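Acetate kinase (Entamoeba histolytica, PDB 4H0O) is a pyrophosphate-dependent acetate kinase of the ASKHA superfamily that probably interconverts acetate and acetyl phosphate by phosphoryl transfer. Local coordinates at residues S159-A164 and F227-G232; I254-Q259 and D267-K272; D287-I292 and L304-Y309. All coordinates share one frame; numbering follows the deposited sequence.

Interaction 1 of 3, residues S159-A164 and F227-G232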
ATOM      1  N   SER B 159       1.172 -20.136  -0.039  1.00 34.41           N
ATOM      2  CA  SER B 159       2.339 -20.697   0.640  1.00 40.37           C
ATOM      3  C   SER B 159       3.611 -20.544  -0.200  1.00 33.27           C
ATOM      4  O   SER B 159       4.722 -20.635   0.319  1.00 36.77           O
ATOM      5  CB  SER B 159       2.112 -22.172   0.985  1.00 29.54           C
ATOM      6  OG  SER B 159       2.339 -23.000  -0.143  1.00 46.07           O
ATOM      7  N   THR B 160       3.443 -20.303  -1.498  1.00 34.89           N
ATOM      8  CA  THR B 160       4.578 -20.158  -2.408  1.00 32.22           C
ATOM      9  C   THR B 160       5.177 -18.754  -2.391  1.00 37.97           C
ATOM     10  O   THR B 160       6.213 -18.510  -3.012  1.00 44.22           O
ATOM     11  CB  THR B 160       4.204 -20.525  -3.855  1.00 38.15           C
ATOM     12  OG1 THR B 160       3.055 -19.771  -4.264  1.00 32.37           O
ATOM     13  CG2 THR B 160       3.904 -22.012  -3.964  1.00 28.10           C
ATOM     14  N   ILE B 161       4.519 -17.831  -1.694  1.00 38.62           N
ATOM     15  CA  ILE B 161       5.040 -16.472  -1.560  1.00 41.28           C
ATOM     16  C   ILE B 161       6.328 -16.496  -0.730  1.00 37.03           C
ATOM     17  O   ILE B 161       6.354 -17.052   0.370  1.00 37.94           O
ATOM     18  CB  ILE B 161       4.007 -15.523  -0.908  1.00 34.93           C
ATOM     19  CG1 ILE B 161       2.736 -15.439  -1.757  1.00 40.63           C
ATOM     20  CG2 ILE B 161       4.582 -14.138  -0.745  1.00 34.24           C
ATOM     21  CD1 ILE B 161       1.707 -14.433  -1.234  1.00 35.37           C
ATOM     22  N   SER B 162       7.394 -15.900  -1.260  1.00 37.25           N
ATOM     23  CA  SER B 162       8.699 -15.930  -0.600  1.00 38.48           C
ATOM     24  C   SER B 162       8.761 -15.022   0.624  1.00 39.68           C
ATOM     25  O   SER B 162       7.932 -14.123   0.779  1.00 40.72           O
ATOM     26  CB  SER B 162       9.805 -15.553  -1.585  1.00 35.24           C
ATOM     27  OG  SER B 162       9.884 -16.496  -2.637  1.00 52.14           O
ATOM     28  N   GLN B 163       9.756 -15.257   1.480  1.00 39.37           N
ATOM     29  CA  GLN B 163       9.898 -14.530   2.742  1.00 41.60           C
ATOM     30  C   GLN B 163       9.918 -13.012   2.568  1.00 39.80           C
ATOM     31  O   GLN B 163       9.256 -12.289   3.311  1.00 40.87           O
ATOM     32  CB  GLN B 163      11.158 -14.983   3.489  1.00 39.34           C
ATOM     33  CG  GLN B 163      11.371 -14.274   4.828  1.00 42.94           C
ATOM     34  CD  GLN B 163      12.673 -14.663   5.507  1.00 53.80           C
ATOM     35  OE1 GLN B 163      13.570 -15.227   4.880  1.00 54.00           O
ATOM     36  NE2 GLN B 163      12.780 -14.362   6.797  1.00 38.56           N
ATOM     37  N   ALA B 164      10.671 -12.537   1.582  1.00 39.74           N
ATOM     38  CA  ALA B 164      10.796 -11.104   1.332  1.00 41.69           C
ATOM     39  C   ALA B 164       9.454 -10.446   1.018  1.00 44.91           C
ATOM     40  O   ALA B 164       9.252  -9.263   1.304  1.00 48.11           O
ATOM     41  CB  ALA B 164      11.787 -10.848   0.206  1.00 34.20           C
ATOM     42  N   PHE B 227       2.767 -15.190  -6.436  1.00 34.20           N
ATOM     43  CA  PHE B 227       4.051 -14.552  -6.175  1.00 25.75           C
ATOM     44  C   PHE B 227       3.878 -13.513  -5.072  1.00 31.73           C
ATOM     45  O   PHE B 227       4.648 -13.471  -4.112  1.00 30.75           O
ATOM     46  CB  PHE B 227       4.605 -13.901  -7.448  1.00 35.61           C
ATOM     47  CG  PHE B 227       6.005 -13.367  -7.298  1.00 31.83           C
ATOM     48  CD1 PHE B 227       7.101 -14.173  -7.569  1.00 36.85           C
ATOM     49  CD2 PHE B 227       6.227 -12.058  -6.887  1.00 38.56           C
ATOM     50  CE1 PHE B 227       8.392 -13.686  -7.431  1.00 32.79           C
ATOM     51  CE2 PHE B 227       7.517 -11.563  -6.747  1.00 35.25           C
ATOM     52  CZ  PHE B 227       8.600 -12.379  -7.019  1.00 39.30           C
ATOM     53  N   ASP B 228       2.864 -12.668  -5.211  1.00 29.85           N
ATOM     54  CA  ASP B 228       2.505 -11.753  -4.134  1.00 32.71           C
ATOM     55  C   ASP B 228       1.010 -11.477  -4.161  1.00 34.08           C
ATOM     56  O   ASP B 228       0.332 -11.793  -5.144  1.00 35.56           O
ATOM     57  CB  ASP B 228       3.295 -10.446  -4.219  1.00 28.02           C
ATOM     58  CG  ASP B 228       3.297  -9.683  -2.903  1.00 44.35           C
ATOM     59  OD1 ASP B 228       2.999 -10.298  -1.856  1.00 42.20           O
ATOM     60  OD2 ASP B 228       3.595  -8.472  -2.908  1.00 45.64           O
ATOM     61  N   THR B 229       0.496 -10.895  -3.081  1.00 36.09           N
ATOM     62  CA  THR B 229      -0.936 -10.652  -2.974  1.00 35.67           C
ATOM     63  C   THR B 229      -1.259  -9.409  -2.150  1.00 37.23           C
ATOM     64  O   THR B 229      -0.404  -8.874  -1.443  1.00 39.35           O
ATOM     65  CB  THR B 229      -1.670 -11.869  -2.391  1.00 33.90           C
ATOM     66  OG1 THR B 229      -3.082 -11.723  -2.590  1.00 36.29           O
ATOM     67  CG2 THR B 229      -1.375 -12.005  -0.903  1.00 34.46           C
ATOM     68  N   SER B 230      -2.513  -8.982  -2.226  1.00 38.50           N
ATOM     69  CA  SER B 230      -2.928  -7.675  -1.732  1.00 27.33           C
ATOM     70  C   SER B 230      -3.182  -7.624  -0.224  1.00 31.92           C
ATOM     71  O   SER B 230      -2.822  -6.649   0.439  1.00 27.36           O
ATOM     72  CB  SER B 230      -4.188  -7.241  -2.480  1.00 30.67           C
ATOM     73  OG  SER B 230      -4.321  -5.839  -2.477  1.00 43.48           O
ATOM     74  N   MET B 231      -3.828  -8.654   0.316  1.00 37.77           N
ATOM     75  CA  MET B 231      -4.065  -8.716   1.754  1.00 42.15           C
ATOM     76  C   MET B 231      -2.754  -9.046   2.467  1.00 39.41           C
ATOM     77  O   MET B 231      -1.782  -9.461   1.829  1.00 34.09           O
ATOM     78  CB  MET B 231      -5.153  -9.746   2.087  1.00 38.86           C
ATOM     79  CG  MET B 231      -6.571  -9.314   1.703  1.00 30.27           C
ATOM     80  SD  MET B 231      -7.842 -10.560   2.061  1.00 49.70           S
ATOM     81  CE  MET B 231      -9.340  -9.620   1.750  1.00 31.40           C
ATOM     82  N   GLY B 232      -2.717  -8.843   3.781  1.00 34.52           N
ATOM     83  CA  GLY B 232      -1.504  -9.092   4.539  1.00 36.93           C
ATOM     84  C   GLY B 232      -1.731 -10.079   5.663  1.00 33.74           C
ATOM     85  O   GLY B 232      -2.317 -11.142   5.450  1.00 32.75           O
TER

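Interaction 2 of 3, residues I254-Q259 and D267-K272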
ATOM      1  N   ILE B 254      -3.216   4.389  14.938  1.00 30.22           N
ATOM      2  CA  ILE B 254      -2.617   4.839  16.195  1.00 31.17           C
ATOM      3  C   ILE B 254      -3.264   6.123  16.734  1.00 37.67           C
ATOM      4  O   ILE B 254      -3.613   6.205  17.914  1.00 38.54           O
ATOM      5  CB  ILE B 254      -1.095   5.066  16.042  1.00 30.81           C
ATOM      6  CG1 ILE B 254      -0.411   3.813  15.483  1.00 35.65           C
ATOM      7  CG2 ILE B 254      -0.472   5.475  17.370  1.00 27.68           C
ATOM      8  CD1 ILE B 254       1.077   3.987  15.204  1.00 31.34           C
ATOM      9  N   ASP B 255      -3.422   7.121  15.868  1.00 34.07           N
ATOM     10  CA  ASP B 255      -4.044   8.385  16.261  1.00 38.61           C
ATOM     11  C   ASP B 255      -5.531   8.236  16.573  1.00 38.76           C
ATOM     12  O   ASP B 255      -6.056   8.928  17.446  1.00 41.60           O
ATOM     13  CB  ASP B 255      -3.829   9.451  15.183  1.00 31.60           C
ATOM     14  CG  ASP B 255      -2.457  10.091  15.265  1.00 54.95           C
ATOM     15  OD1 ASP B 255      -1.953  10.263  16.396  1.00 63.68           O
ATOM     16  OD2 ASP B 255      -1.884  10.419  14.202  1.00 56.19           O
ATOM     17  N   MET B 256      -6.207   7.336  15.863  1.00 31.80           N
ATOM     18  CA  MET B 256      -7.621   7.075  16.121  1.00 28.96           C
ATOM     19  C   MET B 256      -7.834   6.356  17.454  1.00 34.53           C
ATOM     20  O   MET B 256      -8.855   6.563  18.109  1.00 30.85           O
ATOM     21  CB  MET B 256      -8.255   6.283  14.971  1.00 33.48           C
ATOM     22  CG  MET B 256      -8.443   7.084  13.691  1.00 37.98           C
ATOM     23  SD  MET B 256      -8.959   6.066  12.291  1.00 37.87           S
ATOM     24  CE  MET B 256     -10.619   5.599  12.788  1.00 28.34           C
ATOM     25  N   ILE B 257      -6.875   5.513  17.847  1.00 35.39           N
ATOM     26  CA  ILE B 257      -6.909   4.863  19.160  1.00 35.32           C
ATOM     27  C   ILE B 257      -6.977   5.929  20.252  1.00 34.13           C
ATOM     28  O   ILE B 257      -7.767   5.819  21.192  1.00 43.14           O
ATOM     29  CB  ILE B 257      -5.654   3.995  19.431  1.00 38.89           C
ATOM     30  CG1 ILE B 257      -5.434   2.952  18.332  1.00 37.95           C
ATOM     31  CG2 ILE B 257      -5.745   3.326  20.796  1.00 33.36           C
ATOM     32  CD1 ILE B 257      -6.481   1.881  18.261  1.00 37.23           C
ATOM     33  N   GLN B 258      -6.145   6.961  20.113  1.00 39.96           N
ATOM     34  CA  GLN B 258      -6.075   8.055  21.082  1.00 43.66           C
ATOM     35  C   GLN B 258      -7.408   8.779  21.231  1.00 45.13           C
ATOM     36  O   GLN B 258      -7.739   9.269  22.310  1.00 59.24           O
ATOM     37  CB  GLN B 258      -4.992   9.060  20.682  1.00 50.20           C
ATOM     38  CG  GLN B 258      -3.573   8.601  20.953  1.00 54.70           C
ATOM     39  CD  GLN B 258      -2.767   9.628  21.726  1.00 64.07           C
ATOM     40  OE1 GLN B 258      -2.872   9.721  22.950  1.00 64.28           O
ATOM     41  NE2 GLN B 258      -1.960  10.408  21.013  1.00 63.74           N
ATOM     42  N   GLN B 259      -8.167   8.842  20.141  1.00 39.09           N
ATOM     43  CA  GLN B 259      -9.472   9.494  20.145  1.00 45.55           C
ATOM     44  C   GLN B 259     -10.581   8.630  20.746  1.00 50.27           C
ATOM     45  O   GLN B 259     -11.329   9.090  21.610  1.00 55.10           O
ATOM     46  CB  GLN B 259      -9.871   9.920  18.725  1.00 52.44           C
ATOM     47  CG  GLN B 259      -9.257  11.234  18.250  1.00 51.27           C
ATOM     48  CD  GLN B 259      -9.902  11.765  16.975  1.00 62.21           C
ATOM     49  OE1 GLN B 259     -10.891  12.499  17.024  1.00 59.65           O
ATOM     50  NE2 GLN B 259      -9.339  11.396  15.827  1.00 48.67           N
ATOM     51  N   ASP B 267     -13.526  -1.743  14.799  1.00 27.15           N
ATOM     52  CA  ASP B 267     -14.865  -1.788  14.225  1.00 32.45           C
ATOM     53  C   ASP B 267     -15.018  -0.806  13.064  1.00 32.48           C
ATOM     54  O   ASP B 267     -15.615  -1.133  12.038  1.00 29.31           O
ATOM     55  CB  ASP B 267     -15.918  -1.501  15.297  1.00 34.24           C
ATOM     56  CG  ASP B 267     -17.333  -1.552  14.755  1.00 44.15           C
ATOM     57  OD1 ASP B 267     -17.811  -2.664  14.446  1.00 46.97           O
ATOM     58  OD2 ASP B 267     -17.966  -0.483  14.639  1.00 33.14           O
ATOM     59  N   ILE B 268     -14.479   0.398  13.234  1.00 28.91           N
ATOM     60  CA  ILE B 268     -14.574   1.438  12.209  1.00 36.15           C
ATOM     61  C   ILE B 268     -13.880   1.024  10.907  1.00 34.99           C
ATOM     62  O   ILE B 268     -14.457   1.139   9.820  1.00 30.94           O
ATOM     63  CB  ILE B 268     -13.987   2.777  12.707  1.00 30.90           C
ATOM     64  CG1 ILE B 268     -14.866   3.379  13.808  1.00 31.09           C
ATOM     65  CG2 ILE B 268     -13.860   3.761  11.564  1.00 32.11           C
ATOM     66  CD1 ILE B 268     -14.199   4.516  14.589  1.00 30.46           C
ATOM     67  N   LEU B 269     -12.646   0.535  11.024  1.00 27.52           N
ATOM     68  CA  LEU B 269     -11.840   0.171   9.858  1.00 28.03           C
ATOM     69  C   LEU B 269     -12.315  -1.110   9.166  1.00 34.09           C
ATOM     70  O   LEU B 269     -12.040  -1.320   7.983  1.00 37.56           O
ATOM     71  CB  LEU B 269     -10.360   0.048  10.250  1.00 35.02           C
ATOM     72  CG  LEU B 269      -9.711   1.305  10.835  1.00 35.17           C
ATOM     73  CD1 LEU B 269      -8.229   1.092  11.115  1.00 22.18           C
ATOM     74  CD2 LEU B 269      -9.909   2.492   9.904  1.00 29.40           C
ATOM     75  N   ASN B 270     -13.023  -1.963   9.902  1.00 32.26           N
ATOM     76  CA  ASN B 270     -13.504  -3.237   9.362  1.00 31.56           C
ATOM     77  C   ASN B 270     -14.948  -3.192   8.860  1.00 41.92           C
ATOM     78  O   ASN B 270     -15.305  -3.896   7.917  1.00 35.07           O
ATOM     79  CB  ASN B 270     -13.376  -4.347  10.416  1.00 33.73           C
ATOM     80  CG  ASN B 270     -12.052  -5.084  10.337  1.00 45.67           C
ATOM     81  OD1 ASN B 270     -11.858  -5.943   9.474  1.00 52.81           O
ATOM     82  ND2 ASN B 270     -11.140  -4.766  11.252  1.00 37.27           N
ATOM     83  N   LYS B 271     -15.773  -2.364   9.495  1.00 30.08           N
ATOM     84  CA  LYS B 271     -17.216  -2.409   9.275  1.00 35.87           C
ATOM     85  C   LYS B 271     -17.818  -1.077   8.831  1.00 31.04           C
ATOM     86  O   LYS B 271     -18.929  -1.044   8.305  1.00 42.27           O
ATOM     87  CB  LYS B 271     -17.923  -2.907  10.544  1.00 39.14           C
ATOM     88  CG  LYS B 271     -17.520  -4.308  11.000  1.00 36.51           C
ATOM     89  CD  LYS B 271     -18.073  -5.381  10.066  1.00 41.20           C
ATOM     90  CE  LYS B 271     -17.657  -6.787  10.502  1.00 52.97           C
ATOM     91  NZ  LYS B 271     -18.207  -7.176  11.832  1.00 52.90           N
ATOM     92  N   LYS B 272     -17.086   0.012   9.047  1.00 36.87           N
ATOM     93  CA  LYS B 272     -17.590   1.342   8.725  1.00 36.10           C
ATOM     94  C   LYS B 272     -16.641   2.148   7.841  1.00 33.99           C
ATOM     95  O   LYS B 272     -16.615   3.378   7.909  1.00 35.97           O
ATOM     96  CB  LYS B 272     -17.894   2.122  10.008  1.00 31.34           C
ATOM     97  CG  LYS B 272     -19.214   1.747  10.663  1.00 34.64           C
ATOM     98  CD  LYS B 272     -19.022   0.664  11.713  1.00 55.06           C
ATOM     99  CE  LYS B 272     -20.318   0.375  12.452  1.00 54.10           C
ATOM    100  NZ  LYS B 272     -20.251  -0.904  13.212  1.00 53.22           N
TER

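Interaction 3 of 3, residues D287-I292 and L304-Y309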
ATOM      1  N   ASP B 287     -25.257   0.264  -6.045  1.00 39.47           N
ATOM      2  CA  ASP B 287     -26.058   1.351  -5.486  1.00 44.04           C
ATOM      3  C   ASP B 287     -25.310   2.678  -5.602  1.00 47.88           C
ATOM      4  O   ASP B 287     -25.917   3.726  -5.839  1.00 49.06           O
ATOM      5  CB  ASP B 287     -26.399   1.079  -4.016  1.00 49.63           C
ATOM      6  CG  ASP B 287     -27.286  -0.141  -3.831  1.00 53.56           C
ATOM      7  OD1 ASP B 287     -28.043  -0.483  -4.765  1.00 52.96           O
ATOM      8  OD2 ASP B 287     -27.226  -0.753  -2.743  1.00 64.64           O
ATOM      9  N   ILE B 288     -23.992   2.620  -5.426  1.00 44.08           N
ATOM     10  CA  ILE B 288     -23.128   3.793  -5.541  1.00 44.06           C
ATOM     11  C   ILE B 288     -23.154   4.363  -6.958  1.00 40.71           C
ATOM     12  O   ILE B 288     -23.342   5.565  -7.147  1.00 37.64           O
ATOM     13  CB  ILE B 288     -21.676   3.456  -5.130  1.00 37.08           C
ATOM     14  CG1 ILE B 288     -21.601   3.217  -3.620  1.00 39.37           C
ATOM     15  CG2 ILE B 288     -20.724   4.569  -5.528  1.00 30.32           C
ATOM     16  CD1 ILE B 288     -20.258   2.710  -3.132  1.00 41.70           C
ATOM     17  N   LEU B 289     -22.963   3.492  -7.946  1.00 39.43           N
ATOM     18  CA  LEU B 289     -23.042   3.873  -9.352  1.00 48.19           C
ATOM     19  C   LEU B 289     -24.422   4.433  -9.684  1.00 48.10           C
ATOM     20  O   LEU B 289     -24.549   5.419 -10.409  1.00 42.06           O
ATOM     21  CB  LEU B 289     -22.756   2.664 -10.243  1.00 44.40           C
ATOM     22  CG  LEU B 289     -21.324   2.134 -10.275  1.00 45.25           C
ATOM     23  CD1 LEU B 289     -21.254   0.841 -11.067  1.00 39.12           C
ATOM     24  CD2 LEU B 289     -20.403   3.172 -10.885  1.00 44.80           C
ATOM     25  N   HIS B 290     -25.451   3.789  -9.141  1.00 52.10           N
ATOM     26  CA  HIS B 290     -26.832   4.202  -9.357  1.00 52.80           C
ATOM     27  C   HIS B 290     -27.080   5.623  -8.851  1.00 56.17           C
ATOM     28  O   HIS B 290     -27.700   6.434  -9.539  1.00 53.15           O
ATOM     29  CB  HIS B 290     -27.778   3.217  -8.673  1.00 44.74           C
ATOM     30  CG  HIS B 290     -29.221   3.459  -8.970  1.00 66.48           C
ATOM     31  ND1 HIS B 290     -30.067   4.099  -8.092  1.00 68.36           N
ATOM     32  CD2 HIS B 290     -29.977   3.142 -10.053  1.00 66.85           C
ATOM     33  CE1 HIS B 290     -31.277   4.170  -8.616  1.00 65.63           C
ATOM     34  NE2 HIS B 290     -31.246   3.596  -9.807  1.00 71.16           N
ATOM     35  N   GLU B 291     -26.584   5.921  -7.652  1.00 44.89           N
ATOM     36  CA  GLU B 291     -26.740   7.248  -7.052  1.00 50.13           C
ATOM     37  C   GLU B 291     -26.043   8.326  -7.880  1.00 52.63           C
ATOM     38  O   GLU B 291     -26.570   9.428  -8.049  1.00 51.35           O
ATOM     39  CB  GLU B 291     -26.203   7.249  -5.614  1.00 36.01           C
ATOM     40  CG  GLU B 291     -26.349   8.582  -4.869  1.00 55.26           C
ATOM     41  CD  GLU B 291     -27.726   8.773  -4.244  1.00 61.06           C
ATOM     42  OE1 GLU B 291     -28.655   8.017  -4.597  1.00 59.31           O
ATOM     43  OE2 GLU B 291     -27.876   9.682  -3.397  1.00 57.12           O
ATOM     44  N   ILE B 292     -24.856   8.002  -8.390  1.00 54.77           N
ATOM     45  CA  ILE B 292     -24.105   8.918  -9.242  1.00 48.93           C
ATOM     46  C   ILE B 292     -24.904   9.251 -10.497  1.00 52.29           C
ATOM     47  O   ILE B 292     -25.099  10.420 -10.833  1.00 52.85           O
ATOM     48  CB  ILE B 292     -22.749   8.317  -9.671  1.00 44.29           C
ATOM     49  CG1 ILE B 292     -21.850   8.088  -8.455  1.00 44.79           C
ATOM     50  CG2 ILE B 292     -22.054   9.225 -10.674  1.00 36.98           C
ATOM     51  CD1 ILE B 292     -20.587   7.303  -8.764  1.00 43.42           C
ATOM     52  N   LEU B 304     -16.759  10.137  -5.168  1.00 31.12           N
ATOM     53  CA  LEU B 304     -15.477  10.102  -4.472  1.00 33.37           C
ATOM     54  C   LEU B 304     -15.111   8.669  -4.099  1.00 33.78           C
ATOM     55  O   LEU B 304     -13.972   8.240  -4.278  1.00 28.92           O
ATOM     56  CB  LEU B 304     -15.519  10.980  -3.219  1.00 28.23           C
ATOM     57  CG  LEU B 304     -14.245  10.968  -2.369  1.00 39.58           C
ATOM     58  CD1 LEU B 304     -13.056  11.484  -3.170  1.00 31.83           C
ATOM     59  CD2 LEU B 304     -14.417  11.770  -1.080  1.00 34.06           C
ATOM     60  N   ALA B 305     -16.091   7.931  -3.586  1.00 29.56           N
ATOM     61  CA  ALA B 305     -15.880   6.543  -3.201  1.00 30.80           C
ATOM     62  C   ALA B 305     -15.429   5.700  -4.391  1.00 33.69           C
ATOM     63  O   ALA B 305     -14.522   4.879  -4.264  1.00 31.45           O
ATOM     64  CB  ALA B 305     -17.138   5.966  -2.578  1.00 29.56           C
ATOM     65  N   PHE B 306     -16.060   5.906  -5.546  1.00 33.38           N
ATOM     66  CA  PHE B 306     -15.681   5.183  -6.756  1.00 35.89           C
ATOM     67  C   PHE B 306     -14.261   5.547  -7.193  1.00 32.83           C
ATOM     68  O   PHE B 306     -13.474   4.668  -7.552  1.00 27.93           O
ATOM     69  CB  PHE B 306     -16.672   5.448  -7.895  1.00 32.11           C
ATOM     70  CG  PHE B 306     -16.333   4.729  -9.178  1.00 33.92           C
ATOM     71  CD1 PHE B 306     -16.614   3.378  -9.330  1.00 37.26           C
ATOM     72  CD2 PHE B 306     -15.742   5.409 -10.236  1.00 35.71           C
ATOM     73  CE1 PHE B 306     -16.306   2.715 -10.512  1.00 40.66           C
ATOM     74  CE2 PHE B 306     -15.431   4.753 -11.421  1.00 43.07           C
ATOM     75  CZ  PHE B 306     -15.715   3.405 -11.559  1.00 43.86           C
ATOM     76  N   ASP B 307     -13.939   6.839  -7.154  1.00 30.04           N
ATOM     77  CA  ASP B 307     -12.618   7.316  -7.562  1.00 32.38           C
ATOM     78  C   ASP B 307     -11.507   6.767  -6.666  1.00 36.07           C
ATOM     79  O   ASP B 307     -10.461   6.329  -7.155  1.00 32.74           O
ATOM     80  CB  ASP B 307     -12.573   8.850  -7.570  1.00 36.03           C
ATOM     81  CG  ASP B 307     -13.403   9.461  -8.693  1.00 49.60           C
ATOM     82  OD1 ASP B 307     -13.863   8.713  -9.582  1.00 51.01           O
ATOM     83  OD2 ASP B 307     -13.582  10.699  -8.689  1.00 56.61           O
ATOM     84  N   VAL B 308     -11.739   6.799  -5.356  1.00 33.11           N
ATOM     85  CA  VAL B 308     -10.779   6.281  -4.385  1.00 35.15           C
ATOM     86  C   VAL B 308     -10.606   4.773  -4.548  1.00 32.49           C
ATOM     87  O   VAL B 308      -9.488   4.257  -4.499  1.00 32.91           O
ATOM     88  CB  VAL B 308     -11.214   6.603  -2.937  1.00 30.01           C
ATOM     89  CG1 VAL B 308     -10.335   5.871  -1.927  1.00 30.24           C
ATOM     90  CG2 VAL B 308     -11.174   8.104  -2.691  1.00 26.34           C
ATOM     91  N   TYR B 309     -11.720   4.074  -4.754  1.00 28.55           N
ATOM     92  CA  TYR B 309     -11.708   2.626  -4.960  1.00 27.62           C
ATOM     93  C   TYR B 309     -10.904   2.239  -6.203  1.00 38.70           C
ATOM     94  O   TYR B 309     -10.090   1.315  -6.160  1.00 29.31           O
ATOM     95  CB  TYR B 309     -13.143   2.094  -5.074  1.00 30.03           C
ATOM     96  CG  TYR B 309     -13.253   0.627  -5.446  1.00 30.40           C
ATOM     97  CD1 TYR B 309     -13.330   0.228  -6.779  1.00 31.06           C
ATOM     98  CD2 TYR B 309     -13.296  -0.358  -4.466  1.00 27.73           C
ATOM     99  CE1 TYR B 309     -13.434  -1.111  -7.123  1.00 34.48           C
ATOM    100  CE2 TYR B 309     -13.403  -1.701  -4.803  1.00 33.50           C
ATOM    101  CZ  TYR B 309     -13.471  -2.069  -6.131  1.00 33.24           C
ATOM    102  OH  TYR B 309     -13.576  -3.399  -6.467  1.00 35.97           O
TER

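Interaction 1 of 3, residues S159-A164 and F227-G232
Ile161 lies across Phe227, Asp228 and Thr229 at the end of strand 225-229. This is an edge strand of the six-stranded sheet in a ribonuclease H-like fold. Residues 159-164 follow strand 148-153 of the other sheet, so the contact links the two sheets of the ASKHA kinase. Phe227 and Asp228 both face Gly220 on the neighbouring strand 216-222 and form a classic beta bulge.

The contact across the segments is apolar on the Ile161 side. Its CG2 sits 3.4 Å from Phe227 O, and its CG1 is 3.6 Å from the same oxygen. Both branches therefore press on one peptide carbonyl. With chi2 at -175° the longer branch is extended along the strand. Its end, CD1, reaches Asp228 CA at 4.0 Å and the methyl CG2 of Thr229 at 3.9 Å. The side chains of Ile161 and Thr229 cross at about a right angle. The CB of Phe227 points away, so this residue offers mainly its backbone to Ile161.

The two threonine hydroxyls bond outside the contact. Thr160 OG1 bonds to Ser226 O, just before the strand segment. Thr229 OG1 bonds to Cys218 O. Its chi1 of -166° sets the hydroxyl anti to the backbone N, while CG2 is the branch that meets Ile161. Asp228 is held more weakly. Its OD1 has a long, weak ion pair with Lys180. The same oxygen takes a weak hydrogen bond from the next residue in the strand: Thr229 N to Asp228 OD1, 2.8 Å, with an angle of 143° at the hydrogen.

Interaction 2 of 3, residues I254-Q259 and D267-K272
Met256 and Ile268 meet where two consecutive helices, 251-260 and 262-271, come together through their side chains. The helices follow directly in the chain, with a single residue between them, and their side chains pack across the turn. The backbones stay well apart: the nearest CA atoms, those of Met256 and Ile268, are 9.8 Å from each other. The side chains span this gap.

The methyl of Met256 does all the touching on its side. Its CE lies 3.9 Å from Ile268 CG2. It is also 4.2 Å from Ile268 CD1, so it meets both branches of the isoleucine. A third methyl, Leu269 CD2, is 4.3 Å from Met256 CE. The thioether chain is straight as far as SD and then bends, with chi3 at 68°. That bend sets the direction in which the methyl leaves the sulfur. The three residues are buried. The second subunit adds to the cover: its Tyr178 packs on Met256 and its Tyr174 on Ile268.

The end of helix 262-271 carries a bond of its own. Lys272 NZ makes a salt bridge to Asp267 OD2 at 2.7 Å, and OD2 receives it with its syn lone pair, on the side of the other carboxylate oxygen. Lys272 N still closes on Ile268 O at 3.0 Å, although Lys272 has already left helical torsions. Leu269 and Asn270 of this helix bond to Cys245 and Thr243, the neighbours of Arg244, a predicted transition-state stabiliser. The arrangement is that of two consecutive helices, joined by one residue, with a small apolar contact beside the subunit interface.

Interaction 3 of 3, residues D287-I292 and L304-Y309
The ring of Phe306 is the flat group of this contact, and Leu289 CD2 approaches it obliquely from helix 285-293. This methyl lies 4.1 Å from Phe306 CD1 and equally 4.1 Å from Phe306 CE1, so it is equally close to both ends of the CD1-CE1 bond. Val343 and Ala346 of helix 341-350 also touch Phe306, so its side chain has neighbours on helices 285-293 and 341-350. The motif is a helix-helix packing of 285-293 against the long helix 299-324, which leads to strand 329-333 of the six-stranded sheet.

Phe306 has CG anti to its own N, with chi1 at 180°. Leu289 has chi1 at -70°, with CG beside the backbone N and anti to the carbonyl carbon. Its CB does not aim at the other helix, and it is the branched end that reaches across to Phe306.

One turn further along, Ile292 is on the same flank. Its CD1 comes to 4.4 Å from Phe306 CB, so it meets the base of the phenylalanine and not the ring. Ile288 packs beside them, and Cys302 lies against both isoleucines. The contacts are all apolar and rather loose, and the site is near the surface.

Phe306 also lies close to Met285, predicted to bind ATP. Leu304, on the other side of its helix, packs on Gln175 of the second subunit. Asp307 and Val308 pack on Ala164 of that subunit. At the margin of the contact, Ile288 CD1 approaches the methyl Ala305 CB to 4.5 Å.

The three contacts follow one another along the chain without touching. The centres of interactions 1 and 2 are about 26 Å apart, those of 2 and 3 about 23 Å, and those of 1 and 3 about 30 Å. Each lies near a different predicted part of the catalytic cleft. In interaction 1 the side chain of Thr229 is about 7 Å from that of His184, a predicted transition-state stabiliser. In interaction 2 Leu269 is about 7 Å from Arg244, side chain to side chain. In interaction 3 the side chain of Phe306 is about 4 Å from that of Met285, predicted to bind ATP. The dimer joins interactions 1 and 3: Gln163 of interaction 1 packs on Leu304 of the second subunit.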